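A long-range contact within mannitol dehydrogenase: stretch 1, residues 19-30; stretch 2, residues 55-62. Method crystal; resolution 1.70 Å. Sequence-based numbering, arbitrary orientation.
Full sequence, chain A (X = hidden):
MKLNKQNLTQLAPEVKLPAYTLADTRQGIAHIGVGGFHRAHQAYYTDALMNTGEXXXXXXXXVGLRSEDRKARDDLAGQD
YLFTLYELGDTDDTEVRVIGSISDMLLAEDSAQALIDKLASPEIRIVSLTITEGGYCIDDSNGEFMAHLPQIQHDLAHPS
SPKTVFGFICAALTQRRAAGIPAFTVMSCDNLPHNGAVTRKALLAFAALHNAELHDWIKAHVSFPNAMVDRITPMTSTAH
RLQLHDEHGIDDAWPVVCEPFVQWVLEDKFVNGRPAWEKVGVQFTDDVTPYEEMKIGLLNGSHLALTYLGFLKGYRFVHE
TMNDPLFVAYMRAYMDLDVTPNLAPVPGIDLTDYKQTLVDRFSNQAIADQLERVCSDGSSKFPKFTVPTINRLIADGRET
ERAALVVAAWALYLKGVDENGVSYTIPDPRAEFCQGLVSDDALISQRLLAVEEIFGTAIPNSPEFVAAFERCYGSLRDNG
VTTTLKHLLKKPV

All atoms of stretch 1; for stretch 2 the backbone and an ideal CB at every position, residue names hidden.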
# COMPACT_ATOMS: atom_id res chain seq x y z
N ALA A 19 10.85 19.78 16.60
CA ALA A 19 11.47 21.07 16.93
C ALA A 19 10.41 22.15 17.02
O ALA A 19 10.72 23.31 17.27
CB ALA A 19 12.53 21.45 15.89
N TYR A 20 9.15 21.78 16.88
CA TYR A 20 8.07 22.77 16.97
C TYR A 20 7.26 22.48 18.21
O TYR A 20 7.34 21.39 18.79
CB TYR A 20 7.17 22.67 15.72
CG TYR A 20 6.75 21.23 15.40
CD1 TYR A 20 5.50 20.73 15.81
CD2 TYR A 20 7.61 20.40 14.70
CE1 TYR A 20 5.12 19.40 15.51
CE2 TYR A 20 7.25 19.07 14.38
CZ TYR A 20 5.99 18.58 14.80
OH TYR A 20 5.63 17.28 14.49
N THR A 21 6.50 23.47 18.67
CA THR A 21 5.66 23.28 19.84
C THR A 21 4.43 22.49 19.40
O THR A 21 3.63 22.96 18.57
CB THR A 21 5.21 24.64 20.45
OG1 THR A 21 6.36 25.33 20.96
CG2 THR A 21 4.23 24.43 21.57
N LEU A 22 4.26 21.31 19.98
CA LEU A 22 3.12 20.47 19.59
C LEU A 22 1.77 21.14 19.77
O LEU A 22 0.86 20.99 18.95
CB LEU A 22 3.16 19.14 20.39
CG LEU A 22 4.46 18.36 20.13
CD1 LEU A 22 4.68 17.27 21.19
CD2 LEU A 22 4.41 17.78 18.73
N ALA A 23 1.64 21.89 20.85
CA ALA A 23 0.38 22.55 21.12
C ALA A 23 -0.01 23.66 20.15
O ALA A 23 -1.17 24.09 20.13
CB ALA A 23 0.37 23.07 22.59
N ASP A 24 0.95 24.14 19.34
CA ASP A 24 0.65 25.19 18.38
C ASP A 24 0.31 24.63 16.99
O ASP A 24 0.17 25.39 16.05
CB ASP A 24 1.84 26.13 18.18
CG ASP A 24 2.14 27.01 19.41
OD1 ASP A 24 1.28 27.18 20.31
OD2 ASP A 24 3.27 27.53 19.46
N THR A 25 0.23 23.32 16.82
CA THR A 25 -0.11 22.83 15.46
C THR A 25 -1.62 22.80 15.33
O THR A 25 -2.31 22.75 16.34
CB THR A 25 0.48 21.44 15.21
OG1 THR A 25 0.05 20.52 16.22
CG2 THR A 25 2.01 21.49 15.24
N ARG A 26 -2.12 22.91 14.09
CA ARG A 26 -3.56 22.88 13.81
C ARG A 26 -3.73 21.97 12.59
O ARG A 26 -2.84 21.91 11.74
CB ARG A 26 -4.11 24.28 13.50
CG ARG A 26 -3.96 25.24 14.73
CD ARG A 26 -4.87 24.80 15.86
NE ARG A 26 -4.84 25.72 17.00
CZ ARG A 26 -4.04 25.58 18.06
NH1 ARG A 26 -3.19 24.55 18.13
NH2 ARG A 26 -4.09 26.46 19.06
N GLN A 27 -4.88 21.32 12.51
CA GLN A 27 -5.10 20.31 11.46
C GLN A 27 -5.47 20.83 10.09
O GLN A 27 -6.23 21.79 9.96
CB GLN A 27 -6.20 19.34 11.91
CG GLN A 27 -5.79 18.51 13.14
CD GLN A 27 -6.96 17.83 13.78
OE1 GLN A 27 -8.10 17.99 13.34
NE2 GLN A 27 -6.69 17.06 14.82
N GLY A 28 -4.91 20.18 9.07
CA GLY A 28 -5.22 20.54 7.70
C GLY A 28 -5.43 19.32 6.83
O GLY A 28 -5.91 19.43 5.68
N ILE A 29 -5.02 18.15 7.33
CA ILE A 29 -5.18 16.91 6.57
C ILE A 29 -5.95 15.89 7.39
O ILE A 29 -5.69 15.77 8.60
CB ILE A 29 -3.77 16.30 6.28
CG1 ILE A 29 -2.96 17.28 5.42
CG2 ILE A 29 -3.89 14.88 5.64
CD1 ILE A 29 -1.42 16.91 5.41
N ALA A 30 -6.92 15.21 6.76
CA ALA A 30 -7.61 14.10 7.41
C ALA A 30 -7.11 12.86 6.63
O ALA A 30 -7.31 12.75 5.39
CB ALA A 30 -9.13 14.21 7.29
N UNK A 55 4.35 25.27 7.93
CA UNK A 55 3.27 24.32 7.82
C UNK A 55 2.73 23.72 9.10
O UNK A 55 2.28 22.57 9.10
CB UNK A 55 3.73 23.18 6.92
N UNK A 56 2.75 24.49 10.19
CA UNK A 56 2.24 24.00 11.46
C UNK A 56 0.72 23.89 11.43
O UNK A 56 0.11 23.33 12.36
CB UNK A 56 2.68 24.92 12.60
N UNK A 57 0.12 24.42 10.37
CA UNK A 57 -1.32 24.36 10.20
C UNK A 57 -1.74 23.17 9.32
O UNK A 57 -2.90 23.09 8.86
CB UNK A 57 -1.83 25.67 9.59
N UNK A 58 -0.80 22.25 9.14
CA UNK A 58 -1.06 21.05 8.32
C UNK A 58 -0.95 19.75 9.12
O UNK A 58 -0.53 18.70 8.62
CB UNK A 58 -0.08 21.00 7.14
N UNK A 59 -1.33 19.84 10.40
CA UNK A 59 -1.35 18.64 11.23
C UNK A 59 -2.35 17.64 10.66
O UNK A 59 -3.29 18.00 9.97
CB UNK A 59 -1.70 18.99 12.68
N UNK A 60 -2.13 16.37 10.98
CA UNK A 60 -2.99 15.30 10.48
C UNK A 60 -3.97 14.77 11.52
O UNK A 60 -3.60 14.52 12.68
CB UNK A 60 -2.13 14.15 9.97
N UNK A 61 -5.23 14.63 11.12
CA UNK A 61 -6.24 13.99 11.97
C UNK A 61 -6.43 12.60 11.33
O UNK A 61 -6.91 12.48 10.18
CB UNK A 61 -7.54 14.79 12.05
N UNK A 62 -6.01 11.55 12.03
CA UNK A 62 -6.21 10.20 11.49
C UNK A 62 -7.70 9.85 11.46
O UNK A 62 -8.49 10.46 12.21
CB UNK A 62 -5.44 9.17 12.32

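Position 55 has a phi of 61° and a psi of 32°, a left-handed conformation that by itself favours glycine, though asparagine or aspartate can adopt it. No atom of stretch 1 lies within 5.5 Å of its ideal CB. The residue is Gly55, which opens a type I turn closed by the hydrogen bond from the backbone N of position 58 to Gly55 O, 3.1 Å.

At position 56 the carbonyl O accepts a hydrogen bond from Arg26 N, 2.9 Å, whatever the side chain. The CB points sideways, 4.4 Å from Thr25 CG2, and the CB of Tyr20 lies further along, so a medium or long apolar chain would suit: leucine, methionine or isoleucine. It is Leu56, whose CD2 packs 3.8 Å from Tyr20 CB.

Position 57 also points sideways, its ideal CB 4.4 Å from Arg26 O. Stretch 1 offers little for a side chain to grasp, and many polar residues would serve. Asp57 occupies it; the end of its side chain leads away and its OD2 is hydrogen-bonded elsewhere in the structure.

At position 58 CA-to-CB points away, yet the ideal CB is 4.6 Å from Ile29 CD1, and Gly28, without a side chain, leaves space beside it. A long apolar or aromatic residue could turn back into that space. Trp58 does so: its ring edge meets Ile29, CE3 to CG1 3.8 Å, and its CZ3 comes 3.5 Å from Gly28 O. A CB on residue 28 would clash with CE3.

Position 59 points toward stretch 1, its ideal CB a tight 3.3 Å from Arg26 O and 4.1 Å from Thr25 CB. Small residues fit best, so alanine, cysteine or serine would pass; the Thr25 hydroxyl near the ideal CB gives serine an edge. In Ser59, OG is 4.2 Å from Thr25 OG1, and one water bridges them, 2.9 Å from Thr25 OG1 and 2.7 Å from Ser59 OG. The backbone is busier still: Ser59 N donates to Arg26 O, 2.9 Å, while Ser59 O accepts from both Gly28 N, 2.9 Å, and Ile29 N, 3.2 Å, at a beta bulge.

Beyond the bulge, position 60 shares a sheet face with Ile29, inviting valine, isoleucine or leucine. Ile60 sets CG1 4.0 Å from Ile29 CB.

Position 61 lies on the face of Ala30, its ideal CB 3.5 Å from Gln27 OE1; small Ala30 and the nearby OE1 leave room for a small to medium side chain, such as alanine, serine, cysteine or valine. Cys61 sets its CB 3.6 Å from Gln27 OE1, while its backbone N donates to Ile29 O, 2.8 Å, as any residue but proline could.

Position 62 points away and is unconstrained by stretch 1; it is Gly62.

Stretch 2 55-62: GLDWSICG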
# COMPACT_ATOMS: atom_id res chain seq x y z
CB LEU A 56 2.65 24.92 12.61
CG LEU A 56 4.15 25.15 12.78
CD1 LEU A 56 4.42 26.04 13.99
CD2 LEU A 56 4.84 23.87 12.98
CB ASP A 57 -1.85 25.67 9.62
CG ASP A 57 -1.28 25.99 8.26
OD1 ASP A 57 -0.04 25.86 8.05
OD2 ASP A 57 -2.09 26.42 7.41
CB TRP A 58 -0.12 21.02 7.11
CG TRP A 58 -0.53 22.06 6.08
CD1 TRP A 58 0.09 23.27 5.82
CD2 TRP A 58 -1.60 21.96 5.15
NE1 TRP A 58 -0.55 23.91 4.76
CE2 TRP A 58 -1.58 23.12 4.33
CE3 TRP A 58 -2.58 20.99 4.90
CZ2 TRP A 58 -2.51 23.34 3.28
CZ3 TRP A 58 -3.51 21.20 3.86
CH2 TRP A 58 -3.46 22.38 3.05
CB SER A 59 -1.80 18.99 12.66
OG SER A 59 -1.69 17.85 13.52
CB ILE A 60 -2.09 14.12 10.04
CG1 ILE A 60 -1.22 14.56 8.86
CG2 ILE A 60 -2.95 12.86 9.66
CD1 ILE A 60 0.13 13.68 8.79
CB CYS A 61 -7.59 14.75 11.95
SG CYS A 61 -8.77 13.92 13.10
O HOH W 1 0.63 18.00 14.85
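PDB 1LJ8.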